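Local atomic coordinates of OxyA protein (Actinoplanes teichomyceticus, PDB entry 5HH3), a protein that probably acts as a heme-dependent cytochrome P450 that catalyses a phenolic coupling step, cyclising the peptide during glycopeptide antibiotic biosynthesis. Residues 19-24 / 384-389; 25-30 / 317-322; 128-133 / 367-372; 139-144 / 390-395; 261-266 / 330-335. All coordinates share one frame; numbering follows the deposited sequence.

Contact 1: 19-24 / 384-389; sequences LHRRDR and GPPPFD
Van der Waals contact carries most of this meeting, with F388 set edge-on against R22. Atom CD2 of F388 lies over one face of the R22 guanidinium, displaced toward its rim and 3.2 Å from R22 NH1. The two planes stand 75° apart, and the arginine meets the rim of the ring without covering its face. In R22, chi2 (-76°) folds CD away from the extended course and chi3 (-75°) brings NE back beside the ring edge, while R22 CG rests 3.7 Å from F388 CD2. R24 O approaches F388 CE2 at 3.6 Å. Beside this pair, P386 CG packs on H20 O at 3.5 Å, and P386 CD comes within 3.9 Å of R21 NH1.

In the P450 fold these residues lay the short strand 22-23, paired with strand 26-27, against the loop between strands 373-374 and 394-396. That loop turns sharply through a cis peptide between P386 and P387, and G384 N bonds to D389 O at 2.9 Å.

Polar contact across the segments is water-mediated. The water accepts from R21 NH1 at 2.7 Å, in the guanidinium plane, and donates to G384 O at 2.8 Å. Charged ends find their direct partners nearby: R21 on E18, R24 on D256, and R22 on L282 O and E286, whose carboxylate also receives F388 N. Helix 225-256 supports the F388 ring through A249 and W252.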
# COMPACT_ATOMS: atom_id res chain seq x y z
N LEU B 19 13.92 3.20 -1.29
CA LEU B 19 14.94 4.11 -1.82
C LEU B 19 15.27 5.29 -0.91
O LEU B 19 16.30 5.91 -1.09
CB LEU B 19 14.52 4.63 -3.21
CG LEU B 19 14.52 3.56 -4.30
CD1 LEU B 19 13.90 4.05 -5.59
CD2 LEU B 19 15.91 3.05 -4.57
N HIS B 20 14.41 5.59 0.05
CA HIS B 20 14.58 6.73 0.93
C HIS B 20 14.87 6.38 2.38
O HIS B 20 14.67 7.21 3.26
CB HIS B 20 13.38 7.67 0.79
CG HIS B 20 13.35 8.34 -0.53
ND1 HIS B 20 12.81 7.75 -1.65
CD2 HIS B 20 13.95 9.48 -0.96
CE1 HIS B 20 12.99 8.54 -2.69
NE2 HIS B 20 13.70 9.59 -2.30
N ARG B 21 15.35 5.17 2.61
CA ARG B 21 16.07 4.83 3.84
C ARG B 21 17.37 5.63 3.86
O ARG B 21 17.70 6.29 2.87
CB ARG B 21 16.35 3.33 3.89
CG ARG B 21 15.10 2.48 3.98
CD ARG B 21 15.45 1.03 4.22
NE ARG B 21 14.26 0.18 4.32
CZ ARG B 21 13.42 0.12 5.37
NH1 ARG B 21 13.61 0.85 6.47
NH2 ARG B 21 12.37 -0.71 5.31
N ARG B 22 18.10 5.61 4.96
CA ARG B 22 19.28 6.45 5.12
C ARG B 22 20.43 5.64 5.70
O ARG B 22 20.21 4.74 6.50
CB ARG B 22 19.01 7.65 6.05
CG ARG B 22 17.78 8.47 5.70
CD ARG B 22 18.02 9.38 4.51
NE ARG B 22 18.83 10.56 4.82
CZ ARG B 22 18.38 11.77 5.14
NH1 ARG B 22 17.08 12.04 5.27
NH2 ARG B 22 19.26 12.74 5.36
N ASP B 23 21.64 5.96 5.27
CA ASP B 23 22.85 5.43 5.88
C ASP B 23 23.39 6.55 6.76
O ASP B 23 24.08 7.46 6.28
CB ASP B 23 23.87 5.02 4.83
CG ASP B 23 25.16 4.47 5.43
OD1 ASP B 23 25.24 4.26 6.67
OD2 ASP B 23 26.10 4.25 4.66
N ARG B 24 23.02 6.49 8.04
CA ARG B 24 23.22 7.62 8.95
C ARG B 24 22.52 8.86 8.35
O ARG B 24 21.31 8.85 8.26
CB ARG B 24 24.71 7.78 9.30
CG ARG B 24 25.32 6.50 9.87
CD ARG B 24 26.77 6.62 10.32
NE ARG B 24 26.87 7.44 11.54
CZ ARG B 24 27.30 8.71 11.60
NH1 ARG B 24 27.71 9.36 10.51
NH2 ARG B 24 27.33 9.34 12.78
N GLY B 384 14.07 4.00 12.03
CA GLY B 384 12.83 3.32 11.66
C GLY B 384 12.55 3.47 10.18
O GLY B 384 13.37 4.03 9.44
N PRO B 385 11.38 3.01 9.73
CA PRO B 385 10.99 3.25 8.35
C PRO B 385 10.99 4.76 8.02
O PRO B 385 10.77 5.57 8.91
CB PRO B 385 9.57 2.69 8.29
CG PRO B 385 9.50 1.68 9.38
CD PRO B 385 10.38 2.21 10.47
N PRO B 386 11.25 5.13 6.76
CA PRO B 386 11.11 6.50 6.31
C PRO B 386 9.71 7.05 6.59
O PRO B 386 8.79 6.28 6.62
CB PRO B 386 11.33 6.41 4.79
CG PRO B 386 12.09 5.16 4.58
CD PRO B 386 11.83 4.24 5.73
N PRO B 387 9.54 8.36 6.82
CA PRO B 387 10.61 9.35 6.74
C PRO B 387 11.51 9.41 8.00
O PRO B 387 11.11 8.94 9.08
CB PRO B 387 9.86 10.66 6.53
CG PRO B 387 8.50 10.43 7.15
CD PRO B 387 8.21 8.96 7.03
N PHE B 388 12.69 10.01 7.82
CA PHE B 388 13.80 10.05 8.80
C PHE B 388 13.36 9.97 10.26
O PHE B 388 12.89 10.95 10.83
CB PHE B 388 14.66 11.31 8.63
CG PHE B 388 16.07 11.17 9.18
CD1 PHE B 388 16.32 11.16 10.53
CD2 PHE B 388 17.13 11.03 8.33
CE1 PHE B 388 17.63 11.02 11.02
CE2 PHE B 388 18.44 10.88 8.81
CZ PHE B 388 18.68 10.89 10.15
N ASP B 389 13.58 8.81 10.85
CA ASP B 389 13.01 8.46 12.11
C ASP B 389 14.06 7.87 13.04
O ASP B 389 14.30 6.65 13.06
CB ASP B 389 11.87 7.48 11.86
CG ASP B 389 11.24 6.99 13.14
OD1 ASP B 389 11.36 7.69 14.16
OD2 ASP B 389 10.64 5.91 13.12
O HOH W 1 15.16 2.51 7.91

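Contact 2: 25-30 / 317-322; sequences FDPVPQ and ANRRNF
Bends at chi2 (-62°) and chi3 (-61°) curl the R319 chain, turning CD and NE back, and the edge of the guanidinium meets F25 O and D26 OD1, while F322 sets CG anti to its own backbone N (chi1 -174°), with its ring against D26 and P27. R319 NH1 donates to F25 O at 2.9 Å, arriving from above the carbonyl plane, and R319 NH2 makes a long, weak but nearly straight salt-bridge bond to D26 OD1 at 3.5 Å. The carboxylate stands steeply to the guanidinium, although OD1 lies in the guanidinium plane.

These segments join strand 26-27, in the N-terminal part of the P450 fold, to the end of helix 314-318, where a type I turn from R319 to F322 closes through F322 N to R319 O at 3.0 Å. The turn presents both side chains to P27. Its CD lies over the centre of the F322 ring in a CH-pi contact, 4.0 Å from the centroid, and also over one face of the R319 guanidinium, displaced toward its rim. D26 OD2 meets F322 CZ at 3.3 Å. R319 has further partners in D327, by salt bridge, and Y281 O; F25 O is shared with R22 NH2.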
# COMPACT_ATOMS: atom_id res chain seq x y z
N PHE B 25 23.25 9.89 7.91
CA PHE B 25 22.65 11.07 7.29
C PHE B 25 22.60 11.02 5.77
O PHE B 25 22.00 11.91 5.15
CB PHE B 25 23.43 12.34 7.70
CG PHE B 25 23.49 12.54 9.18
CD1 PHE B 25 22.38 13.00 9.86
CD2 PHE B 25 24.62 12.21 9.89
CE1 PHE B 25 22.41 13.18 11.23
CE2 PHE B 25 24.66 12.38 11.26
CZ PHE B 25 23.55 12.86 11.93
N ASP B 26 23.22 10.01 5.17
CA ASP B 26 23.37 9.95 3.73
C ASP B 26 22.26 9.19 3.02
O ASP B 26 21.69 8.26 3.59
CB ASP B 26 24.68 9.31 3.38
CG ASP B 26 25.86 10.05 3.95
OD1 ASP B 26 25.72 11.23 4.34
OD2 ASP B 26 26.92 9.42 4.00
N PRO B 27 22.00 9.54 1.74
CA PRO B 27 21.21 8.70 0.83
C PRO B 27 21.84 7.31 0.69
O PRO B 27 23.07 7.23 0.70
CB PRO B 27 21.32 9.42 -0.51
CG PRO B 27 21.79 10.80 -0.20
CD PRO B 27 22.61 10.69 1.04
N VAL B 28 21.04 6.25 0.56
CA VAL B 28 21.58 4.89 0.35
C VAL B 28 22.12 4.69 -1.08
O VAL B 28 21.75 5.45 -1.99
CB VAL B 28 20.56 3.76 0.70
CG1 VAL B 28 20.21 3.81 2.19
CG2 VAL B 28 19.31 3.80 -0.17
N PRO B 29 23.01 3.67 -1.29
CA PRO B 29 23.61 3.46 -2.62
C PRO B 29 22.61 3.36 -3.77
O PRO B 29 22.92 3.79 -4.88
CB PRO B 29 24.34 2.13 -2.45
CG PRO B 29 24.79 2.15 -1.03
CD PRO B 29 23.66 2.81 -0.27
N GLN B 30 21.43 2.81 -3.50
CA GLN B 30 20.43 2.53 -4.53
C GLN B 30 19.82 3.84 -5.05
O GLN B 30 19.56 3.97 -6.25
CB GLN B 30 19.33 1.63 -3.96
CG GLN B 30 19.73 0.19 -3.66
CD GLN B 30 20.57 -0.03 -2.39
OE1 GLN B 30 20.73 0.86 -1.52
NE2 GLN B 30 21.13 -1.24 -2.27
N ALA B 317 17.26 15.98 -4.43
CA ALA B 317 17.46 17.37 -4.83
C ALA B 317 18.39 18.11 -3.88
O ALA B 317 19.27 18.85 -4.32
CB ALA B 317 16.12 18.10 -4.87
N ASN B 318 18.16 17.92 -2.58
CA ASN B 318 18.88 18.63 -1.53
C ASN B 318 20.32 18.15 -1.36
O ASN B 318 21.20 18.95 -0.97
CB ASN B 318 18.13 18.52 -0.21
CG ASN B 318 16.80 19.24 -0.25
OD1 ASN B 318 16.49 19.96 -1.20
ND2 ASN B 318 16.01 19.07 0.80
N ARG B 319 20.53 16.87 -1.65
CA ARG B 319 21.82 16.22 -1.54
C ARG B 319 22.39 15.85 -2.93
O ARG B 319 23.10 14.86 -3.07
CB ARG B 319 21.68 15.00 -0.64
CG ARG B 319 21.07 15.29 0.75
CD ARG B 319 21.93 16.24 1.57
NE ARG B 319 23.22 15.58 1.76
CZ ARG B 319 23.47 14.62 2.64
NH1 ARG B 319 22.57 14.27 3.56
NH2 ARG B 319 24.66 14.05 2.63
N ARG B 320 22.11 16.68 -3.94
CA ARG B 320 22.36 16.34 -5.34
C ARG B 320 23.84 16.13 -5.67
O ARG B 320 24.16 15.37 -6.60
CB ARG B 320 21.77 17.38 -6.28
CG ARG B 320 22.48 18.73 -6.28
CD ARG B 320 21.67 19.72 -7.12
NE ARG B 320 21.89 21.12 -6.78
CZ ARG B 320 21.50 21.71 -5.65
NH1 ARG B 320 20.89 21.03 -4.66
NH2 ARG B 320 21.72 23.01 -5.47
N ASN B 321 24.72 16.78 -4.93
CA ASN B 321 26.17 16.62 -5.14
C ASN B 321 26.84 15.54 -4.26
O ASN B 321 28.03 15.38 -4.33
CB ASN B 321 26.87 17.99 -4.99
CG ASN B 321 26.45 18.98 -6.07
OD1 ASN B 321 26.35 18.63 -7.23
ND2 ASN B 321 26.18 20.20 -5.67
N PHE B 322 26.08 14.80 -3.46
CA PHE B 322 26.61 13.65 -2.70
C PHE B 322 27.25 12.65 -3.68
O PHE B 322 26.65 12.40 -4.69
CB PHE B 322 25.47 12.95 -1.93
CG PHE B 322 25.93 11.85 -1.01
CD1 PHE B 322 26.62 12.16 0.16
CD2 PHE B 322 25.72 10.52 -1.33
CE1 PHE B 322 27.07 11.16 1.01
CE2 PHE B 322 26.18 9.51 -0.48
CZ PHE B 322 26.85 9.83 0.68

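Contact 3: 128-133 / 367-372; sequences DSLDAI and HRFPTL
A salt bridge at the rim of an apolar contact links helix 112-136 to the C-terminal end of helix 351-368: D131 and R368 form the bridge, while L130 packs on R368 and F369, and I133 on F369. Both terminal nitrogens of R368 converge on a single oxygen, NH1 and NH2 each lying 2.8 Å from D131 OD1. The NH2 bond meets the oxygen nearly in line with its C-O bond, the NH1 bond comes from the syn side, and the carboxylate and guanidinium planes are 38° apart. R368 CG, anti to the backbone N (chi1 -177°), lies over the F369 ring; bends at chi2 and chi3 turn CD and NE.

L130 covers one face of the guanidinium, its CB above the centre and 3.9 Å from R368 CZ, so the charged group is backed by hydrocarbon while its edge meets the acid. By the usual P450 assignment the two helices are D and L, members of the four-helix bundle formed with helices E and I. At the end of helix 351-368 the chain leaves through a type I turn from F369 to L372, in which L372 N bonds to F369 O at 3.1 Å. The F369 ring takes L130 CD2 on CE2 at 4.1 Å and I133 CG2 on the same atom at 3.9 Å. E134 and Q127 give R368 further polar partners, and W397, the last residue, stacks with F369.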
# COMPACT_ATOMS: atom_id res chain seq x y z
N ASP B 128 12.16 25.28 29.10
CA ASP B 128 11.50 24.31 30.00
C ASP B 128 11.90 22.86 29.65
O ASP B 128 12.24 22.08 30.53
CB ASP B 128 9.96 24.44 29.96
CG ASP B 128 9.46 25.74 30.59
OD1 ASP B 128 10.08 26.25 31.55
OD2 ASP B 128 8.41 26.26 30.13
N SER B 129 11.88 22.52 28.37
CA SER B 129 12.29 21.19 27.94
C SER B 129 13.75 20.89 28.34
O SER B 129 14.06 19.79 28.79
CB SER B 129 12.09 21.01 26.42
OG SER B 129 10.69 21.08 26.11
N LEU B 130 14.62 21.88 28.18
CA LEU B 130 16.05 21.73 28.54
C LEU B 130 16.27 21.65 30.05
O LEU B 130 17.12 20.88 30.51
CB LEU B 130 16.90 22.84 27.91
CG LEU B 130 16.96 22.86 26.37
CD1 LEU B 130 17.48 24.18 25.84
CD2 LEU B 130 17.80 21.73 25.84
N ASP B 131 15.49 22.40 30.82
CA ASP B 131 15.50 22.28 32.29
C ASP B 131 15.11 20.86 32.72
O ASP B 131 15.75 20.29 33.58
CB ASP B 131 14.57 23.31 32.98
CG ASP B 131 15.08 24.75 32.87
OD1 ASP B 131 16.22 24.95 32.41
OD2 ASP B 131 14.34 25.69 33.24
N ALA B 132 14.05 20.31 32.12
CA ALA B 132 13.61 18.94 32.44
C ALA B 132 14.66 17.87 32.08
O ALA B 132 14.84 16.91 32.80
CB ALA B 132 12.29 18.62 31.73
N ILE B 133 15.34 18.04 30.95
CA ILE B 133 16.43 17.14 30.53
C ILE B 133 17.56 17.22 31.55
O ILE B 133 18.05 16.19 32.02
CB ILE B 133 16.96 17.48 29.10
CG1 ILE B 133 15.92 17.12 28.05
CG2 ILE B 133 18.27 16.74 28.82
CD1 ILE B 133 16.17 17.74 26.69
N HIS B 367 23.73 26.24 23.35
CA HIS B 367 24.09 27.03 24.53
C HIS B 367 23.98 26.27 25.85
O HIS B 367 24.81 26.48 26.74
CB HIS B 367 23.27 28.32 24.64
CG HIS B 367 23.77 29.42 23.77
ND1 HIS B 367 23.24 29.69 22.53
CD2 HIS B 367 24.78 30.31 23.95
CE1 HIS B 367 23.90 30.70 21.98
NE2 HIS B 367 24.84 31.09 22.82
N ARG B 368 22.97 25.43 25.99
CA ARG B 368 22.78 24.74 27.27
C ARG B 368 23.79 23.60 27.46
O ARG B 368 24.29 23.40 28.56
CB ARG B 368 21.36 24.18 27.40
CG ARG B 368 21.07 23.50 28.74
CD ARG B 368 21.11 24.49 29.90
NE ARG B 368 19.93 25.34 29.81
CZ ARG B 368 18.77 25.11 30.43
NH1 ARG B 368 17.76 25.94 30.23
NH2 ARG B 368 18.60 24.08 31.26
N PHE B 369 24.05 22.85 26.40
CA PHE B 369 24.88 21.68 26.48
C PHE B 369 25.97 21.76 25.41
O PHE B 369 25.93 21.01 24.45
CB PHE B 369 24.03 20.40 26.30
CG PHE B 369 22.98 20.20 27.38
CD1 PHE B 369 23.32 20.24 28.72
CD2 PHE B 369 21.65 19.93 27.04
CE1 PHE B 369 22.36 20.04 29.71
CE2 PHE B 369 20.69 19.72 28.01
CZ PHE B 369 21.05 19.77 29.35
N PRO B 370 26.95 22.66 25.58
CA PRO B 370 28.08 22.69 24.63
C PRO B 370 28.95 21.43 24.60
O PRO B 370 29.70 21.24 23.65
CB PRO B 370 28.89 23.91 25.09
CG PRO B 370 28.50 24.12 26.51
CD PRO B 370 27.04 23.78 26.54
N THR B 371 28.85 20.59 25.64
CA THR B 371 29.55 19.30 25.74
C THR B 371 28.70 18.10 25.28
O THR B 371 29.08 16.94 25.51
CB THR B 371 29.98 19.05 27.20
OG1 THR B 371 28.83 19.23 28.05
CG2 THR B 371 31.07 20.02 27.62
N LEU B 372 27.56 18.36 24.63
CA LEU B 372 26.65 17.30 24.19
C LEU B 372 27.40 16.24 23.37
O LEU B 372 28.16 16.59 22.48
CB LEU B 372 25.52 17.90 23.33
CG LEU B 372 24.33 17.00 23.05
CD1 LEU B 372 23.49 16.89 24.32
CD2 LEU B 372 23.51 17.57 21.90

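Contact 4: 139-144 / 390-395; sequences PVDFVP and VEALLL
D141 and L393 form a straight bond between side chain and backbone: L393 N donates to D141 OD1 at 2.8 Å. The same oxygen accepts V143 N at 3.1 Å, and the two donors come from opposite faces of the carboxylate plane. With D141 at the N-cap of helix 142-159, its OD1 thus caps the helix and grips the 390-395 segment. The other oxygen, OD2, reaches E391 O through a water that donates to both. CG of D141 is anti to the backbone N (chi1 -167°), which puts it on the side of the 390-395 segment.

Next to this, V140 and L395 pair as an antiparallel hydrogen-bonded couple, with V140 N to L395 O and L395 N to V140 O both at 2.8 Å. D141 and L394 are the non-hydrogen-bonded pair, and a further backbone bond runs from F142 N to L393 O at 2.9 Å where the helix begins. Apolar groups close the sides. L395 CD1 stands over one face of the F142 ring, 3.6 Å from its centroid, a CH-pi contact, and V143 CG2 touches V390 CG1 at 4.0 Å. V143 CG2 also packs against the backbone oxygen V390 O at 3.3 Å.

Strand 394-396 is the middle strand of a three-stranded antiparallel sheet, between 140-141 and 373-374; I133 of helix 112-136 backs V140 and F142, while A248, A251 and W252 of helix 225-256 border V143, F142, V390 and L393.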
# COMPACT_ATOMS: atom_id res chain seq x y z
N PRO B 139 22.59 9.58 31.15
CA PRO B 139 22.24 9.80 29.74
C PRO B 139 20.72 9.93 29.53
O PRO B 139 19.95 9.24 30.19
CB PRO B 139 22.78 8.55 29.06
CG PRO B 139 22.65 7.49 30.09
CD PRO B 139 22.92 8.17 31.42
N VAL B 140 20.31 10.81 28.61
CA VAL B 140 18.88 11.08 28.34
C VAL B 140 18.56 10.76 26.86
O VAL B 140 19.35 11.08 25.97
CB VAL B 140 18.51 12.55 28.63
CG1 VAL B 140 17.05 12.84 28.29
CG2 VAL B 140 18.75 12.92 30.08
N ASP B 141 17.39 10.18 26.62
CA ASP B 141 16.87 9.99 25.26
C ASP B 141 16.25 11.28 24.70
O ASP B 141 15.16 11.67 25.07
CB ASP B 141 15.85 8.85 25.22
CG ASP B 141 15.53 8.38 23.80
OD1 ASP B 141 15.86 9.06 22.79
OD2 ASP B 141 14.89 7.33 23.70
N PHE B 142 16.95 11.91 23.76
CA PHE B 142 16.50 13.17 23.17
C PHE B 142 15.30 13.04 22.19
O PHE B 142 14.74 14.05 21.78
CB PHE B 142 17.68 13.91 22.51
CG PHE B 142 18.45 14.79 23.46
CD1 PHE B 142 18.98 14.27 24.64
CD2 PHE B 142 18.64 16.14 23.20
CE1 PHE B 142 19.69 15.06 25.51
CE2 PHE B 142 19.34 16.94 24.09
CZ PHE B 142 19.87 16.40 25.24
N VAL B 143 14.90 11.82 21.83
CA VAL B 143 13.71 11.63 20.98
C VAL B 143 12.43 12.03 21.74
O VAL B 143 11.75 12.94 21.29
CB VAL B 143 13.65 10.21 20.35
CG1 VAL B 143 12.30 9.92 19.68
CG2 VAL B 143 14.77 10.04 19.34
N PRO B 144 12.12 11.40 22.89
CA PRO B 144 11.00 11.90 23.70
C PRO B 144 11.26 13.22 24.43
O PRO B 144 10.38 14.08 24.44
CB PRO B 144 10.75 10.78 24.71
CG PRO B 144 12.04 10.05 24.79
CD PRO B 144 12.64 10.13 23.43
N VAL B 390 14.68 8.75 13.82
CA VAL B 390 15.61 8.31 14.87
C VAL B 390 14.76 7.69 15.98
O VAL B 390 13.98 8.38 16.61
CB VAL B 390 16.45 9.45 15.44
CG1 VAL B 390 17.43 8.92 16.50
CG2 VAL B 390 17.18 10.19 14.33
N GLU B 391 14.95 6.39 16.21
CA GLU B 391 14.13 5.65 17.17
C GLU B 391 14.50 5.93 18.64
O GLU B 391 13.63 5.94 19.51
CB GLU B 391 14.20 4.16 16.88
CG GLU B 391 13.65 3.81 15.50
CD GLU B 391 13.57 2.32 15.24
OE1 GLU B 391 12.64 1.90 14.52
OE2 GLU B 391 14.42 1.57 15.76
N ALA B 392 15.78 6.16 18.91
CA ALA B 392 16.26 6.48 20.26
C ALA B 392 17.61 7.19 20.13
O ALA B 392 18.42 6.80 19.29
CB ALA B 392 16.38 5.22 21.10
N LEU B 393 17.82 8.26 20.89
CA LEU B 393 19.05 9.04 20.80
C LEU B 393 19.57 9.37 22.20
O LEU B 393 19.26 10.43 22.76
CB LEU B 393 18.81 10.29 19.97
CG LEU B 393 20.03 11.15 19.64
CD1 LEU B 393 20.99 10.40 18.72
CD2 LEU B 393 19.60 12.45 19.00
N LEU B 394 20.37 8.45 22.74
CA LEU B 394 20.88 8.58 24.11
C LEU B 394 22.06 9.52 24.11
O LEU B 394 23.12 9.19 23.57
CB LEU B 394 21.28 7.22 24.69
CG LEU B 394 20.14 6.45 25.36
CD1 LEU B 394 19.73 7.09 26.68
CD2 LEU B 394 18.93 6.31 24.44
N LEU B 395 21.87 10.69 24.70
CA LEU B 395 22.92 11.70 24.76
C LEU B 395 23.29 11.97 26.19
O LEU B 395 22.50 11.73 27.09
CB LEU B 395 22.48 13.00 24.09
CG LEU B 395 22.00 12.90 22.65
CD1 LEU B 395 21.66 14.28 22.10
CD2 LEU B 395 23.03 12.21 21.77
O HOH W 2 12.86 6.73 21.99

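Contact 5: 261-266 / 330-335; sequences FALLRE and DITRVR
I331 carries most of the contact with helix 258-266, and its conformation decides what is met. CG1 is anti to the backbone N (chi1 -157°), which leaves CG2 in the crowded position between N and the carbonyl carbon. With chi2 extended, CD1 reaches L264 CB at 4.2 Å and lies over one face of the F261 ring, displaced toward the rim, 4.3 Å from F261 CE1. The CG2 branch faces L263 CD2 at 4.2 Å. L263 itself has a chi1 of -139°, well away from a staggered value, and its CD2 also touches T332 CG2 at 3.7 Å.

In P450s this loop belongs to the meander before the heme-binding cysteine loop, and here it bends in a type I turn from D330 to R333. D330 OD1 forms an Asx turn by accepting T332 N at 3.2 Å, and it also takes the T332 hydroxyl OG1 at 2.8 Å; both donors lie on the same face of the carboxylate plane. T332 chi1 (71°) puts OG1 within reach of that oxygen and directs CG2 to the helix side. Q260 holds I331 N, while R333 bridges to E277, which together with R280 is consistent with the E-R-R triad of the family.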
# COMPACT_ATOMS: atom_id res chain seq x y z
N PHE B 261 28.57 23.65 15.31
CA PHE B 261 27.58 24.27 16.18
C PHE B 261 28.18 25.15 17.27
O PHE B 261 27.49 26.01 17.80
CB PHE B 261 26.63 23.22 16.77
CG PHE B 261 25.70 22.66 15.75
CD1 PHE B 261 24.53 23.32 15.42
CD2 PHE B 261 26.04 21.50 15.07
CE1 PHE B 261 23.68 22.81 14.44
CE2 PHE B 261 25.19 20.99 14.09
CZ PHE B 261 24.01 21.64 13.78
N ALA B 262 29.47 24.95 17.59
CA ALA B 262 30.20 25.90 18.44
C ALA B 262 30.33 27.26 17.73
O ALA B 262 30.35 28.30 18.37
CB ALA B 262 31.57 25.35 18.82
N LEU B 263 30.42 27.22 16.40
CA LEU B 263 30.44 28.41 15.56
C LEU B 263 29.09 29.13 15.60
O LEU B 263 29.04 30.34 15.68
CB LEU B 263 30.79 28.03 14.12
CG LEU B 263 31.73 28.97 13.36
CD1 LEU B 263 33.15 28.90 13.93
CD2 LEU B 263 31.73 28.59 11.89
N LEU B 264 28.00 28.36 15.52
CA LEU B 264 26.65 28.90 15.73
C LEU B 264 26.50 29.56 17.10
O LEU B 264 25.95 30.66 17.18
CB LEU B 264 25.57 27.82 15.56
CG LEU B 264 24.12 28.19 15.92
CD1 LEU B 264 23.61 29.32 15.04
CD2 LEU B 264 23.22 26.97 15.78
N ARG B 265 26.96 28.92 18.17
CA ARG B 265 26.72 29.52 19.49
C ARG B 265 27.59 30.74 19.79
O ARG B 265 27.09 31.70 20.38
CB ARG B 265 26.74 28.50 20.64
CG ARG B 265 28.08 27.96 21.04
CD ARG B 265 28.17 27.62 22.52
NE ARG B 265 29.59 27.48 22.86
CZ ARG B 265 30.36 26.43 22.54
NH1 ARG B 265 29.88 25.37 21.90
NH2 ARG B 265 31.64 26.44 22.87
N GLU B 266 28.85 30.74 19.34
CA GLU B 266 29.79 31.85 19.63
C GLU B 266 29.70 33.02 18.64
O GLU B 266 29.79 34.17 19.06
CB GLU B 266 31.25 31.34 19.69
CG GLU B 266 31.55 30.44 20.88
CD GLU B 266 31.38 31.13 22.23
OE1 GLU B 266 31.83 32.29 22.39
OE2 GLU B 266 30.79 30.52 23.15
N ASP B 330 28.03 22.02 6.05
CA ASP B 330 28.90 23.19 6.16
C ASP B 330 28.03 24.37 6.55
O ASP B 330 27.38 25.00 5.71
CB ASP B 330 29.63 23.46 4.84
CG ASP B 330 30.47 24.74 4.88
OD1 ASP B 330 30.65 25.35 5.95
OD2 ASP B 330 30.94 25.15 3.81
N ILE B 331 28.04 24.66 7.84
CA ILE B 331 27.18 25.66 8.43
C ILE B 331 27.44 27.10 7.92
O ILE B 331 26.59 27.97 8.10
CB ILE B 331 27.27 25.58 9.97
CG1 ILE B 331 26.03 26.18 10.63
CG2 ILE B 331 28.56 26.20 10.49
CD1 ILE B 331 25.80 25.63 12.02
N THR B 332 28.60 27.34 7.29
CA THR B 332 28.95 28.66 6.72
C THR B 332 28.59 28.81 5.23
O THR B 332 28.87 29.85 4.64
CB THR B 332 30.46 28.96 6.84
OG1 THR B 332 31.18 28.11 5.94
CG2 THR B 332 30.99 28.74 8.27
N ARG B 333 28.01 27.78 4.61
CA ARG B 333 27.62 27.86 3.20
C ARG B 333 26.70 29.07 2.96
O ARG B 333 25.71 29.25 3.65
CB ARG B 333 26.90 26.57 2.75
CG ARG B 333 26.63 26.48 1.25
CD ARG B 333 25.62 25.37 0.91
NE ARG B 333 26.03 24.12 1.52
CZ ARG B 333 27.06 23.37 1.11
NH1 ARG B 333 27.77 23.69 0.02
NH2 ARG B 333 27.37 22.28 1.80
N VAL B 334 27.08 29.89 1.98
CA VAL B 334 26.33 31.08 1.61
C VAL B 334 25.05 30.67 0.86
O VAL B 334 25.12 29.92 -0.12
CB VAL B 334 27.21 32.03 0.77
CG1 VAL B 334 26.39 33.16 0.15
CG2 VAL B 334 28.32 32.60 1.65
N ARG B 335 23.91 31.15 1.35
CA ARG B 335 22.59 30.90 0.76
C ARG B 335 22.34 29.45 0.31
O ARG B 335 22.17 29.19 -0.88
CB ARG B 335 22.30 31.93 -0.36
CG ARG B 335 22.05 33.33 0.18
CD ARG B 335 21.71 34.34 -0.92
NE ARG B 335 22.84 34.54 -1.83
CZ ARG B 335 23.91 35.32 -1.61
NH1 ARG B 335 24.03 36.05 -0.50
NH2 ARG B 335 24.87 35.37 -2.53

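Along the chain the first segments run from 19 to 266 and the second from 317 to 395, so every pair of contacts interlocks or encloses. Contacts 1 and 2 have centres about 12 Å apart and share the small sheet of strands 22-23 and 26-27. Contacts 3 and 4, centres about 13 Å apart, touch through I133, F142, L372 and L395, where helix 112-136 leads into strand 140-141. Contact 5, its centre about 20 Å from that of contact 3, meets it through R265. Contacts 1 and 4 touch at G384 and E391. Together they tie the C-terminal part of the P450, including helix 351-368 and strand 394-396, to earlier helices and strands, away from the heme-binding residues.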